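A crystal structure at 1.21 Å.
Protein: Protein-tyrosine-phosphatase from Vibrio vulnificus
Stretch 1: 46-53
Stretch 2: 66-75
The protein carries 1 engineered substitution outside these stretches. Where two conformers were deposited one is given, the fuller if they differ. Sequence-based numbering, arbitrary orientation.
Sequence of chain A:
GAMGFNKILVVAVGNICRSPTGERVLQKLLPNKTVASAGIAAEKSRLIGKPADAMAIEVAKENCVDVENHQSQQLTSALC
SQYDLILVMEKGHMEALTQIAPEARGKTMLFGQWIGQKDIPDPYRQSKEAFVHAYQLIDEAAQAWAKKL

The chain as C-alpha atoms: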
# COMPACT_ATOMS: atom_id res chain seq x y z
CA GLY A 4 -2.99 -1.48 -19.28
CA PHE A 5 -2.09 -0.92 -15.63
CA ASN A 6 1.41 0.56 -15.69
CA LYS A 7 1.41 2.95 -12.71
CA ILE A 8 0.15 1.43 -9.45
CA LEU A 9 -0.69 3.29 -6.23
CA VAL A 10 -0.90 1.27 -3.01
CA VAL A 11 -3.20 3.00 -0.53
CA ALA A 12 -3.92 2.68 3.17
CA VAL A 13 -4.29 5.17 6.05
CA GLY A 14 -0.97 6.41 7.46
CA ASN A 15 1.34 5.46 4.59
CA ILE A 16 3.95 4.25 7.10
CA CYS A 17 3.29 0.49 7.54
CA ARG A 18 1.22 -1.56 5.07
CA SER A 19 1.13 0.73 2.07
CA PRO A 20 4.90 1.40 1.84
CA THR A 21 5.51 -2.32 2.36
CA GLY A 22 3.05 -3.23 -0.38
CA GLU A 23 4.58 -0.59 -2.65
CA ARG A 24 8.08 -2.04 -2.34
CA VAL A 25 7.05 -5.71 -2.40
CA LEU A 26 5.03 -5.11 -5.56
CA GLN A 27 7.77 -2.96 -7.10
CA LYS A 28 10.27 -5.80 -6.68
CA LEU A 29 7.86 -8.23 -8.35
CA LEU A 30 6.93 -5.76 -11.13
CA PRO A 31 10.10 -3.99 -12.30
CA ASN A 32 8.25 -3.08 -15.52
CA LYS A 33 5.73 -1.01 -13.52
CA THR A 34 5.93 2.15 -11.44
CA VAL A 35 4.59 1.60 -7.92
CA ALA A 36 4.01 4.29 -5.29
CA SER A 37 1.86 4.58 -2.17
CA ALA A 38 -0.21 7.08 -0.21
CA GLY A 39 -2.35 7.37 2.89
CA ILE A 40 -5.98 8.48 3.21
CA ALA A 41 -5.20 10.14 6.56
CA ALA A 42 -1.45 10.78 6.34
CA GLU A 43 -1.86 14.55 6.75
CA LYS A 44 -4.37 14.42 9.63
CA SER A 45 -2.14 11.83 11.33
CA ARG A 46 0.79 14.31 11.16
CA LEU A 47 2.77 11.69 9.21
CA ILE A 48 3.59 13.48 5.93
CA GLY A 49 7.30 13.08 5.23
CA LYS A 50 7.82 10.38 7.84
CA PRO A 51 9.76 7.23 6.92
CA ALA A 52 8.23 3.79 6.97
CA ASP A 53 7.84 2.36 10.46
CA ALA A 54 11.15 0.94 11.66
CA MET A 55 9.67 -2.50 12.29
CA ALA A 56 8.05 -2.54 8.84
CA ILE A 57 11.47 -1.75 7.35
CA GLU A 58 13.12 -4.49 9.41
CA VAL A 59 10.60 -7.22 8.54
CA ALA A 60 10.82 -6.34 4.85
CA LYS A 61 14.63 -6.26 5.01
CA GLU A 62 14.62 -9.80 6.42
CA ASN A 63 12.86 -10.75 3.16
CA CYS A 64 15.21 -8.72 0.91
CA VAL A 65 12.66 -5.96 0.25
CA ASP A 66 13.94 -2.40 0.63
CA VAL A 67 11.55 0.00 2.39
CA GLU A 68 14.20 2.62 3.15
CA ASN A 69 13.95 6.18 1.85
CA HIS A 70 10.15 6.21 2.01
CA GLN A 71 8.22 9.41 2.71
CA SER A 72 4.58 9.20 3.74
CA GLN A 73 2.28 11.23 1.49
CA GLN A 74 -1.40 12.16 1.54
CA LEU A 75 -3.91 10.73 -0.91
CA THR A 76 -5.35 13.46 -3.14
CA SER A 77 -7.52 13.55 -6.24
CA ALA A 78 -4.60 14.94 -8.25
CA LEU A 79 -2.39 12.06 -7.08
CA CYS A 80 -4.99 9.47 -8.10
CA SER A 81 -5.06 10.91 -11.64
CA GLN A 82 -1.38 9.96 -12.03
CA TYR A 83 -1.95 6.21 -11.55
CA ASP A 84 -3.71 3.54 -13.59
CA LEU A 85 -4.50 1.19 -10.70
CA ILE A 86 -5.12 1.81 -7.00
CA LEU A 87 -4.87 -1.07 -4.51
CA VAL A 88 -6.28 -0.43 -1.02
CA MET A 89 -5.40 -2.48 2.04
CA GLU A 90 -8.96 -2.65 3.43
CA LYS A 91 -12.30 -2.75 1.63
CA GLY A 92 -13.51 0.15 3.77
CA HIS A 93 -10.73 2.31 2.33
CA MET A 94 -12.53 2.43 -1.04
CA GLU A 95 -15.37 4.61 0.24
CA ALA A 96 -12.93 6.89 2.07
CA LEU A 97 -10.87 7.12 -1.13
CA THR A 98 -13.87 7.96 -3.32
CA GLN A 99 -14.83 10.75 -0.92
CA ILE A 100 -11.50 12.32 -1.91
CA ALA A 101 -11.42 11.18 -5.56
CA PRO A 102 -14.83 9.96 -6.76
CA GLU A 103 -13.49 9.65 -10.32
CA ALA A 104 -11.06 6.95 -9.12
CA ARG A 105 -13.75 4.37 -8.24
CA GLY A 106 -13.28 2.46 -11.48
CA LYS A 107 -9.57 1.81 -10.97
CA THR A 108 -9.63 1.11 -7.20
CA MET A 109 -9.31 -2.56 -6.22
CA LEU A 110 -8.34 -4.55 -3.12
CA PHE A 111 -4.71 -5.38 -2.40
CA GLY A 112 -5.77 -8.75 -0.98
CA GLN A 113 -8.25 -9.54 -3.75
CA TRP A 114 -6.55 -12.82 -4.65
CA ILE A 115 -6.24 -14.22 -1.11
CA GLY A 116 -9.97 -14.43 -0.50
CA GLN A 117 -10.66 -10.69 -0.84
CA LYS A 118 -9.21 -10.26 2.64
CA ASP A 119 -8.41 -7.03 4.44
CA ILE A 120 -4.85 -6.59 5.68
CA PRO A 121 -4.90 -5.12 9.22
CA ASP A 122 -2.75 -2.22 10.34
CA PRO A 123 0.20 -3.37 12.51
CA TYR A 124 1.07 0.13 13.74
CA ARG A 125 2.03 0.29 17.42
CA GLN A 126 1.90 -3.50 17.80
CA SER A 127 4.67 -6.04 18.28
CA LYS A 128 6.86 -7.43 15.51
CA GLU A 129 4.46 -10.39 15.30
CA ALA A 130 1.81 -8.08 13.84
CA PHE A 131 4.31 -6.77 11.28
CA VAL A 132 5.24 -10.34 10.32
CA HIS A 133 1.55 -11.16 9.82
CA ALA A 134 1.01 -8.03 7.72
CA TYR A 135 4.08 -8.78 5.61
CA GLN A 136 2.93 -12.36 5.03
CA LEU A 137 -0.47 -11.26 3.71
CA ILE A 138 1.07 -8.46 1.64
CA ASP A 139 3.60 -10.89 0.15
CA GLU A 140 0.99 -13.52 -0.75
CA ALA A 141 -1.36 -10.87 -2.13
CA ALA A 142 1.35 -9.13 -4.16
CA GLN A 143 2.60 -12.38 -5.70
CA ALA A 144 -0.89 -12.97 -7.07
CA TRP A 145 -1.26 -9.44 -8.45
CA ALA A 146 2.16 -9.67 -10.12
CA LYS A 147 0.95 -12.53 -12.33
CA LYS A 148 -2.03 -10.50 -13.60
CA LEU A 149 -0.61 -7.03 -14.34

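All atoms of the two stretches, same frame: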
# COMPACT_ATOMS: atom_id res chain seq x y z
N ARG A 46 -0.48 13.61 10.97
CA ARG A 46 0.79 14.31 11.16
C ARG A 46 1.97 13.46 10.70
O ARG A 46 3.08 13.57 11.24
CB ARG A 46 0.97 14.76 12.61
CG ARG A 46 -0.16 15.64 13.12
CD ARG A 46 -0.01 15.97 14.60
NE ARG A 46 0.03 14.77 15.44
CZ ARG A 46 -1.04 14.05 15.78
NH1 ARG A 46 -0.90 12.98 16.55
NH2 ARG A 46 -2.25 14.40 15.36
N LEU A 47 1.76 12.63 9.68
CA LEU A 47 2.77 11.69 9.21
C LEU A 47 3.45 12.09 7.91
O LEU A 47 4.41 11.41 7.51
CB LEU A 47 2.16 10.29 9.06
CG LEU A 47 1.74 9.60 10.36
CD1 LEU A 47 1.00 8.31 10.06
CD2 LEU A 47 2.93 9.32 11.26
N ILE A 48 3.00 13.15 7.22
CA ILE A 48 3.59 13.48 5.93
C ILE A 48 5.09 13.68 6.08
O ILE A 48 5.56 14.41 6.96
CB ILE A 48 2.92 14.72 5.33
CG1 ILE A 48 1.47 14.40 4.95
CG2 ILE A 48 3.71 15.23 4.11
CD1 ILE A 48 0.71 15.54 4.30
N GLY A 49 5.85 13.02 5.21
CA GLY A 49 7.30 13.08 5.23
C GLY A 49 7.96 12.03 6.08
O GLY A 49 9.18 11.82 5.94
N LYS A 50 7.21 11.34 6.93
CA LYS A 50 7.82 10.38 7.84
C LYS A 50 8.28 9.14 7.07
O LYS A 50 7.68 8.76 6.06
CB LYS A 50 6.82 9.97 8.91
CG LYS A 50 6.52 11.06 9.93
CD LYS A 50 7.66 11.21 10.94
CE LYS A 50 7.41 12.33 11.94
NZ LYS A 50 7.48 13.67 11.30
N PRO A 51 9.33 8.48 7.54
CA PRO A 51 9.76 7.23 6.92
C PRO A 51 8.79 6.11 7.27
O PRO A 51 7.90 6.24 8.11
CB PRO A 51 11.13 6.98 7.54
CG PRO A 51 11.04 7.60 8.89
CD PRO A 51 10.17 8.82 8.71
N ALA A 52 8.97 4.98 6.59
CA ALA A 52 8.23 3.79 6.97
C ALA A 52 8.59 3.41 8.40
O ALA A 52 9.70 3.66 8.87
CB ALA A 52 8.54 2.64 6.02
N ASP A 53 7.63 2.81 9.09
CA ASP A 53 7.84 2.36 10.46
C ASP A 53 9.07 1.46 10.53
O ASP A 53 9.26 0.59 9.68
CB ASP A 53 6.60 1.60 10.92
CG ASP A 53 6.67 1.19 12.37
OD1 ASP A 53 6.02 1.85 13.21
OD2 ASP A 53 7.37 0.20 12.67
N ASP A 66 13.41 -3.67 0.14
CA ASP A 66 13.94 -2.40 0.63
C ASP A 66 12.79 -1.41 0.81
O ASP A 66 12.15 -1.00 -0.17
CB ASP A 66 14.97 -1.86 -0.36
CG ASP A 66 15.62 -0.57 0.11
OD1 ASP A 66 15.13 0.04 1.08
OD2 ASP A 66 16.63 -0.16 -0.50
N VAL A 67 12.52 -1.03 2.06
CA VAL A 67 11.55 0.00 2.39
C VAL A 67 12.22 1.22 3.01
O VAL A 67 11.59 1.98 3.74
CB VAL A 67 10.41 -0.56 3.26
CG1 VAL A 67 9.19 0.37 3.24
CG2 VAL A 67 10.00 -1.95 2.80
N GLU A 68 13.50 1.41 2.73
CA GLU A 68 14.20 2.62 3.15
C GLU A 68 13.84 3.77 2.21
O GLU A 68 13.33 3.57 1.11
CB GLU A 68 15.71 2.39 3.12
CG GLU A 68 16.21 1.40 4.17
CD GLU A 68 16.29 2.01 5.56
OE1 GLU A 68 16.05 3.23 5.69
OE2 GLU A 68 16.59 1.26 6.51
N ASN A 69 14.11 4.98 2.67
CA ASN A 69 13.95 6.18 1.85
C ASN A 69 12.50 6.36 1.40
O ASN A 69 12.24 6.87 0.31
CB ASN A 69 14.90 6.16 0.66
CG ASN A 69 16.33 5.91 1.07
OD1 ASN A 69 16.99 4.99 0.56
ND2 ASN A 69 16.82 6.70 2.02
N HIS A 70 11.56 5.95 2.24
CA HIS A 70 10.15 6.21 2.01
C HIS A 70 9.75 7.50 2.72
O HIS A 70 10.28 7.83 3.78
CB HIS A 70 9.30 5.06 2.55
CG HIS A 70 7.83 5.33 2.50
ND1 HIS A 70 7.12 5.34 1.32
CD2 HIS A 70 6.94 5.62 3.48
CE1 HIS A 70 5.86 5.62 1.57
NE2 HIS A 70 5.72 5.79 2.87
N GLN A 71 8.82 8.23 2.11
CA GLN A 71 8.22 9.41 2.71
C GLN A 71 6.71 9.29 2.59
O GLN A 71 6.18 9.23 1.48
CB GLN A 71 8.71 10.68 2.02
CG GLN A 71 10.19 10.96 2.18
CD GLN A 71 10.62 12.19 1.40
OE1 GLN A 71 10.44 12.26 0.18
NE2 GLN A 71 11.20 13.16 2.09
N SER A 72 6.03 9.26 3.74
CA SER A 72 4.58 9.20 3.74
C SER A 72 3.99 10.40 3.02
O SER A 72 4.45 11.53 3.19
CB SER A 72 4.07 9.16 5.18
OG SER A 72 2.66 9.30 5.23
N GLN A 73 2.96 10.15 2.20
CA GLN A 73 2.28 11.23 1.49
C GLN A 73 0.77 11.03 1.57
O GLN A 73 0.27 9.91 1.73
CB GLN A 73 2.72 11.33 0.02
CG GLN A 73 2.12 10.28 -0.91
CD GLN A 73 2.55 10.48 -2.35
OE1 GLN A 73 2.64 11.61 -2.82
NE2 GLN A 73 2.81 9.39 -3.05
N GLN A 74 0.05 12.14 1.43
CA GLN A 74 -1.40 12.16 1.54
C GLN A 74 -2.05 11.82 0.21
O GLN A 74 -1.59 12.25 -0.86
CB GLN A 74 -1.85 13.56 1.97
CG GLN A 74 -3.35 13.81 1.93
CD GLN A 74 -4.13 12.93 2.89
OE1 GLN A 74 -3.71 12.72 4.03
NE2 GLN A 74 -5.27 12.42 2.43
N LEU A 75 -3.13 11.05 0.28
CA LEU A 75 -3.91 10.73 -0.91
C LEU A 75 -4.72 11.95 -1.33
O LEU A 75 -5.46 12.52 -0.52
CB LEU A 75 -4.84 9.57 -0.61
CG LEU A 75 -5.68 9.06 -1.79
CD1 LEU A 75 -4.83 8.25 -2.75
CD2 LEU A 75 -6.84 8.23 -1.27
O HOH W 1 11.18 13.29 4.83
O HOH W 2 11.44 10.02 5.45
O HOH W 3 11.51 4.56 4.94

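Neither stretch forms a regular helix or strand, yet the two stretches run alongside each other closely enough for backbone pairing, with the CA atoms of Gly49 and Gln71 4.5 Å apart and those of Ile48 and Ser72 4.9 Å apart. Stretch 1 is shaped by a type II beta turn from Leu47 to Lys50, closed by a hydrogen bond from Lys50 N to Leu47 O (2.9 Å). Gly49 takes up phi/psi of 90/-14°, where a CB would be jammed against the carbonyl oxygen of Ile48; glycine is therefore suited to this corner.

The turn presents its backbone to Ser72, which is bonded through both of its main-chain polar groups. Gly49 N donates to Ser72 O (2.9 Å) in a nearly linear hydrogen bond of 175°, and Ser72 N donates to Lys50 O (2.9 Å, 161°). CA-H...O contacts supplement this pair: Ile48 CA lies 3.5 Å from Ser72 O, Gln71 CA 3.5 Å from Lys50 O, and Pro51 CA 3.2 Å from His70 O. Proline has no amide hydrogen to donate, but its CA-H points almost straight at that carbonyl, with an angle of 165° at the hydrogen.

Three waters extend the backbone link. One donates to Gly49 O (2.7 Å) and accepts from Gln71 NE2 (2.7 Å), tying the exposed glutamine side chain to the turn. A second donates to both Gly49 O (2.9 Å) and His70 O (3.0 Å). The third accepts from Ala52 N (3.1 Å) and His70 N (3.0 Å) and donates to Val67 O (2.8 Å), spanning a gap that the direct hydrogen bonds do not reach.

Among the side chains, Ser72 points toward stretch 1 and is buried, with its CB 3.3 Å from Leu47 O. Its OG is hydrogen-bonded elsewhere in the structure, which suits a serine to this buried place. His70, in the t rotamer, also points toward stretch 1 and brings the edge of its ring to Ala52, with CD2 3.8 Å from Ala52 N; NE2 finds its partner elsewhere. Ala52 is buried as well, and its methyl CB packs against Val67 CG1 at 3.6 Å, a compact apolar contact. At the other end, Ile48 extends in an m,t conformation so that CD1 meets Gln74 CB at 4.0 Å, using the aliphatic part of the glutamine, whose amide NE2 bonds to Leu75 O (3.0 Å). Lys50 contributes mainly through its backbone, while the end of its side chain leads away. In all, the contact buries 407 Å², summed over both sides.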